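Core protein VP4 (Bluetongue virus, PDB 2JHP) caps the viral messenger RNA inside the core, working as a multifunctional RNA-capping assembly line. Local coordinates at residues R519-R531 against G553-V565. Residues are numbered along the deposited sequence; the frame is centred on the assembly and turned at random.
Sequences RFIGLRVESSVLR and GHLYVTLMSGAYV
Tyr564, just past the end of helix 553-561, lays its ring against the turn that leads into helix 523-531. Its hydroxyl donates to Ile521 O, with 2.8 Å between Tyr564 OH and Ile521 O; the donor stands above the carbonyl plane, 56° out of it. Ile521 belongs to a type II beta turn from Phe520 to Leu523, with Gly522 as the N-cap of the helix. The edge of Phe520 points at the face of Tyr564, while His554 turns its own edge to Phe520: His554 CE1 lies 3.5 Å above the middle of the Phe520 ring, the planes perpendicular. Leu523 bridges from this cluster to the helix-helix packing. A chi1 of -170° swings its CG away from the backbone N, and the branch then divides: CD2 sits over the His554 face, 3.8 Å from the ring centroid, and CD1 meets Val557 CG1 at 3.6 Å and also touches Thr558 and Tyr564. Val557 is a knob in the hole formed by Leu523, Glu526, Ser527 and Leu530. Further along, Leu530 crosses Met560 at about a right angle: its CD2 is 3.6 Å from Met560 CB and reaches Tyr556 CE2 and Val557 CG2, while CD1 meets Met560 CG. The axes of segments 523-531 and 553-561 come within 9.6 Å and cross at 75°. Trp38 of helix 34-41 packs on Ile521 and Leu523, while Leu555 and Leu559 point away from the contact and touch helix 612-625, Leu559 also touching helix 453-460.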
loop_
_atom_site.group_PDB
_atom_site.type_symbol
_atom_site.label_atom_id
_atom_site.label_comp_id
_atom_site.label_asym_id
_atom_site.label_seq_id
_atom_site.Cartn_x
_atom_site.Cartn_y
_atom_site.Cartn_z
ATOM N N ARG A 519 7.068 -0.672 24.661
ATOM C CA ARG A 519 6.172 -1.770 24.997
ATOM C C ARG A 519 6.993 -2.905 25.610
ATOM O O ARG A 519 6.815 -3.228 26.779
ATOM C CB ARG A 519 5.353 -2.203 23.772
ATOM C CG ARG A 519 4.244 -1.182 23.398
ATOM C CD ARG A 519 3.931 -1.123 21.911
ATOM N NE ARG A 519 4.938 -0.345 21.192
ATOM C CZ ARG A 519 5.727 -0.823 20.237
ATOM N NH1 ARG A 519 5.616 -2.093 19.841
ATOM N NH2 ARG A 519 6.618 -0.024 19.665
ATOM N N PHE A 520 7.917 -3.460 24.824
ATOM C CA PHE A 520 8.898 -4.478 25.244
ATOM C C PHE A 520 8.252 -5.735 25.819
ATOM O O PHE A 520 8.728 -6.303 26.816
ATOM C CB PHE A 520 9.937 -3.901 26.213
ATOM C CG PHE A 520 10.667 -2.707 25.679
ATOM C CD1 PHE A 520 10.577 -1.481 26.328
ATOM C CD2 PHE A 520 11.444 -2.802 24.521
ATOM C CE1 PHE A 520 11.248 -0.373 25.843
ATOM C CE2 PHE A 520 12.111 -1.696 24.020
ATOM C CZ PHE A 520 12.014 -0.479 24.687
ATOM N N ILE A 521 7.167 -6.156 25.176
ATOM C CA ILE A 521 6.413 -7.329 25.597
ATOM C C ILE A 521 7.271 -8.582 25.416
ATOM O O ILE A 521 7.815 -8.831 24.336
ATOM C CB ILE A 521 5.062 -7.456 24.829
ATOM C CG1 ILE A 521 4.172 -6.216 25.054
ATOM C CG2 ILE A 521 4.345 -8.751 25.200
ATOM C CD1 ILE A 521 3.780 -5.946 26.508
ATOM N N GLY A 522 7.408 -9.345 26.493
ATOM C CA GLY A 522 8.169 -10.575 26.452
ATOM C C GLY A 522 9.628 -10.430 26.832
ATOM O O GLY A 522 10.368 -11.427 26.852
ATOM N N LEU A 523 10.041 -9.207 27.162
ATOM C CA LEU A 523 11.438 -8.916 27.479
ATOM C C LEU A 523 12.054 -9.862 28.519
ATOM O O LEU A 523 13.207 -10.268 28.378
ATOM C CB LEU A 523 11.609 -7.452 27.905
ATOM C CG LEU A 523 13.043 -6.916 28.041
ATOM C CD1 LEU A 523 13.744 -6.850 26.688
ATOM C CD2 LEU A 523 13.032 -5.555 28.707
ATOM N N ARG A 524 11.287 -10.211 29.551
ATOM C CA ARG A 524 11.802 -11.074 30.625
ATOM C C ARG A 524 12.141 -12.477 30.131
ATOM O O ARG A 524 13.206 -13.015 30.424
ATOM C CB ARG A 524 10.813 -11.158 31.784
ATOM C CG ARG A 524 10.629 -9.841 32.505
ATOM C CD ARG A 524 10.588 -10.076 34.003
ATOM N NE ARG A 524 11.051 -8.904 34.748
ATOM C CZ ARG A 524 10.996 -8.788 36.072
ATOM N NH1 ARG A 524 10.482 -9.770 36.807
ATOM N NH2 ARG A 524 11.452 -7.690 36.665
ATOM N N VAL A 525 11.223 -13.053 29.367
ATOM C CA VAL A 525 11.444 -14.349 28.725
ATOM C C VAL A 525 12.642 -14.304 27.788
ATOM O O VAL A 525 13.448 -15.228 27.745
ATOM C CB VAL A 525 10.172 -14.839 28.003
ATOM C CG1 VAL A 525 10.512 -15.847 26.931
ATOM C CG2 VAL A 525 9.212 -15.439 29.032
ATOM N N GLU A 526 12.767 -13.195 27.077
ATOM C CA GLU A 526 13.852 -13.008 26.125
ATOM C C GLU A 526 15.240 -12.950 26.786
ATOM O O GLU A 526 16.243 -13.340 26.182
ATOM C CB GLU A 526 13.580 -11.765 25.278
ATOM C CG GLU A 526 12.554 -11.986 24.178
ATOM C CD GLU A 526 13.103 -12.801 23.005
ATOM O OE1 GLU A 526 14.337 -13.027 22.942
ATOM O OE2 GLU A 526 12.294 -13.213 22.145
ATOM N N SER A 527 15.294 -12.478 28.025
ATOM C CA SER A 527 16.561 -12.409 28.729
ATOM C C SER A 527 16.980 -13.811 29.147
ATOM O O SER A 527 18.163 -14.155 29.128
ATOM C CB SER A 527 16.480 -11.465 29.940
ATOM O OG SER A 527 15.581 -11.948 30.929
ATOM N N SER A 528 15.997 -14.623 29.515
ATOM C CA SER A 528 16.265 -15.988 29.925
ATOM C C SER A 528 16.678 -16.851 28.722
ATOM O O SER A 528 17.659 -17.591 28.784
ATOM C CB SER A 528 15.068 -16.559 30.685
ATOM O OG SER A 528 15.049 -16.076 32.021
ATOM N N VAL A 529 15.955 -16.690 27.618
ATOM C CA VAL A 529 16.260 -17.352 26.357
ATOM C C VAL A 529 17.643 -16.965 25.830
ATOM O O VAL A 529 18.317 -17.763 25.181
ATOM C CB VAL A 529 15.158 -17.068 25.304
ATOM C CG1 VAL A 529 15.613 -17.416 23.866
ATOM C CG2 VAL A 529 13.871 -17.811 25.674
ATOM N N LEU A 530 18.071 -15.746 26.116
ATOM C CA LEU A 530 19.402 -15.302 25.732
ATOM C C LEU A 530 20.463 -15.971 26.584
ATOM O O LEU A 530 21.503 -16.377 26.087
ATOM C CB LEU A 530 19.510 -13.792 25.884
ATOM C CG LEU A 530 20.478 -13.011 24.999
ATOM C CD1 LEU A 530 20.431 -13.472 23.541
ATOM C CD2 LEU A 530 20.147 -11.524 25.118
ATOM N N ARG A 531 20.169 -16.101 27.867
ATOM C CA ARG A 531 21.132 -16.554 28.854
ATOM C C ARG A 531 21.375 -18.067 28.800
ATOM O O ARG A 531 22.506 -18.528 28.975
ATOM C CB ARG A 531 20.631 -16.122 30.224
ATOM C CG ARG A 531 21.596 -16.275 31.370
ATOM C CD ARG A 531 21.284 -15.235 32.439
ATOM N NE ARG A 531 19.899 -14.786 32.321
ATOM C CZ ARG A 531 19.500 -13.528 32.489
ATOM N NH1 ARG A 531 18.212 -13.221 32.348
ATOM N NH2 ARG A 531 20.384 -12.575 32.792
ATOM N N GLY A 553 21.063 -3.883 31.143
ATOM C CA GLY A 553 20.604 -5.225 30.736
ATOM C C GLY A 553 19.407 -5.134 29.805
ATOM O O GLY A 553 19.252 -5.936 28.879
ATOM N N HIS A 554 18.571 -4.131 30.056
ATOM C CA HIS A 554 17.418 -3.811 29.228
ATOM C C HIS A 554 17.826 -3.516 27.792
ATOM O O HIS A 554 17.168 -3.960 26.863
ATOM C CB HIS A 554 16.709 -2.603 29.823
ATOM C CG HIS A 554 15.393 -2.299 29.193
ATOM N ND1 HIS A 554 15.274 -1.868 27.889
ATOM C CD2 HIS A 554 14.135 -2.341 29.695
ATOM C CE1 HIS A 554 13.998 -1.681 27.607
ATOM N NE2 HIS A 554 13.286 -1.961 28.685
ATOM N N LEU A 555 18.909 -2.766 27.615
ATOM C CA LEU A 555 19.370 -2.385 26.273
ATOM C C LEU A 555 20.042 -3.550 25.546
ATOM O O LEU A 555 19.838 -3.755 24.344
ATOM C CB LEU A 555 20.323 -1.178 26.334
ATOM C CG LEU A 555 20.671 -0.525 24.988
ATOM C CD1 LEU A 555 19.464 0.155 24.339
ATOM C CD2 LEU A 555 21.794 0.477 25.170
ATOM N N TYR A 556 20.858 -4.290 26.297
ATOM C CA TYR A 556 21.619 -5.402 25.769
ATOM C C TYR A 556 20.667 -6.504 25.312
ATOM O O TYR A 556 20.865 -7.100 24.249
ATOM C CB TYR A 556 22.609 -5.916 26.817
ATOM C CG TYR A 556 23.272 -7.227 26.445
ATOM C CD1 TYR A 556 24.485 -7.251 25.747
ATOM C CD2 TYR A 556 22.674 -8.446 26.776
ATOM C CE1 TYR A 556 25.085 -8.460 25.398
ATOM C CE2 TYR A 556 23.255 -9.653 26.430
ATOM C CZ TYR A 556 24.460 -9.664 25.745
ATOM O OH TYR A 556 25.026 -10.881 25.418
ATOM N N VAL A 557 19.625 -6.753 26.102
ATOM C CA VAL A 557 18.654 -7.785 25.760
ATOM C C VAL A 557 17.811 -7.381 24.547
ATOM O O VAL A 557 17.682 -8.165 23.608
ATOM C CB VAL A 557 17.795 -8.223 26.975
ATOM C CG1 VAL A 557 16.603 -9.044 26.530
ATOM C CG2 VAL A 557 18.649 -9.037 27.967
ATOM N N THR A 558 17.280 -6.156 24.558
ATOM C CA THR A 558 16.458 -5.650 23.453
ATOM C C THR A 558 17.175 -5.784 22.115
ATOM O O THR A 558 16.601 -6.306 21.158
ATOM C CB THR A 558 16.013 -4.171 23.648
ATOM O OG1 THR A 558 17.133 -3.386 24.067
ATOM C CG2 THR A 558 14.907 -4.053 24.690
ATOM N N LEU A 559 18.432 -5.342 22.063
ATOM C CA LEU A 559 19.261 -5.487 20.861
ATOM C C LEU A 559 19.609 -6.946 20.494
ATOM O O LEU A 559 19.381 -7.400 19.357
ATOM C CB LEU A 559 20.549 -4.688 21.014
ATOM C CG LEU A 559 20.461 -3.184 20.795
ATOM C CD1 LEU A 559 21.786 -2.545 21.191
ATOM C CD2 LEU A 559 20.106 -2.870 19.350
ATOM N N MET A 560 20.147 -7.672 21.470
ATOM C CA MET A 560 20.684 -9.002 21.254
ATOM C C MET A 560 19.585 -10.015 20.954
ATOM O O MET A 560 19.835 -11.006 20.288
ATOM C CB MET A 560 21.507 -9.418 22.471
ATOM C CG MET A 560 22.472 -10.571 22.243
ATOM S SD MET A 560 23.880 -10.163 21.212
ATOM C CE MET A 560 24.788 -9.067 22.284
ATOM N N SER A 561 18.367 -9.752 21.419
ATOM C CA SER A 561 17.248 -10.668 21.192
ATOM C C SER A 561 16.797 -10.730 19.731
ATOM O O SER A 561 16.312 -11.769 19.279
ATOM C CB SER A 561 16.055 -10.301 22.076
ATOM O OG SER A 561 15.523 -9.042 21.713
ATOM N N GLY A 562 16.946 -9.620 19.007
ATOM C CA GLY A 562 16.467 -9.503 17.632
ATOM C C GLY A 562 14.947 -9.485 17.563
ATOM O O GLY A 562 14.359 -9.621 16.485
ATOM N N ALA A 563 14.318 -9.300 18.718
ATOM C CA ALA A 563 12.880 -9.387 18.850
ATOM C C ALA A 563 12.160 -8.031 18.794
ATOM O O ALA A 563 10.944 -7.990 18.597
ATOM C CB ALA A 563 12.532 -10.125 20.133
ATOM N N TYR A 564 12.898 -6.930 18.967
ATOM C CA TYR A 564 12.286 -5.582 19.022
ATOM C C TYR A 564 12.837 -4.578 18.021
ATOM O O TYR A 564 14.003 -4.651 17.621
ATOM C CB TYR A 564 12.359 -4.984 20.440
ATOM C CG TYR A 564 11.900 -5.963 21.496
ATOM C CD1 TYR A 564 12.827 -6.699 22.238
ATOM C CD2 TYR A 564 10.535 -6.203 21.710
ATOM C CE1 TYR A 564 12.413 -7.618 23.175
ATOM C CE2 TYR A 564 10.121 -7.134 22.676
ATOM C CZ TYR A 564 11.065 -7.824 23.388
ATOM O OH TYR A 564 10.636 -8.722 24.316
ATOM N N VAL A 565 11.966 -3.653 17.619
ATOM C CA VAL A 565 12.369 -2.455 16.878
ATOM C C VAL A 565 11.810 -1.221 17.564
ATOM O O VAL A 565 10.615 -0.960 17.495
ATOM C CB VAL A 565 11.861 -2.464 15.411
ATOM C CG1 VAL A 565 12.307 -1.195 14.695
ATOM C CG2 VAL A 565 12.344 -3.711 14.671
#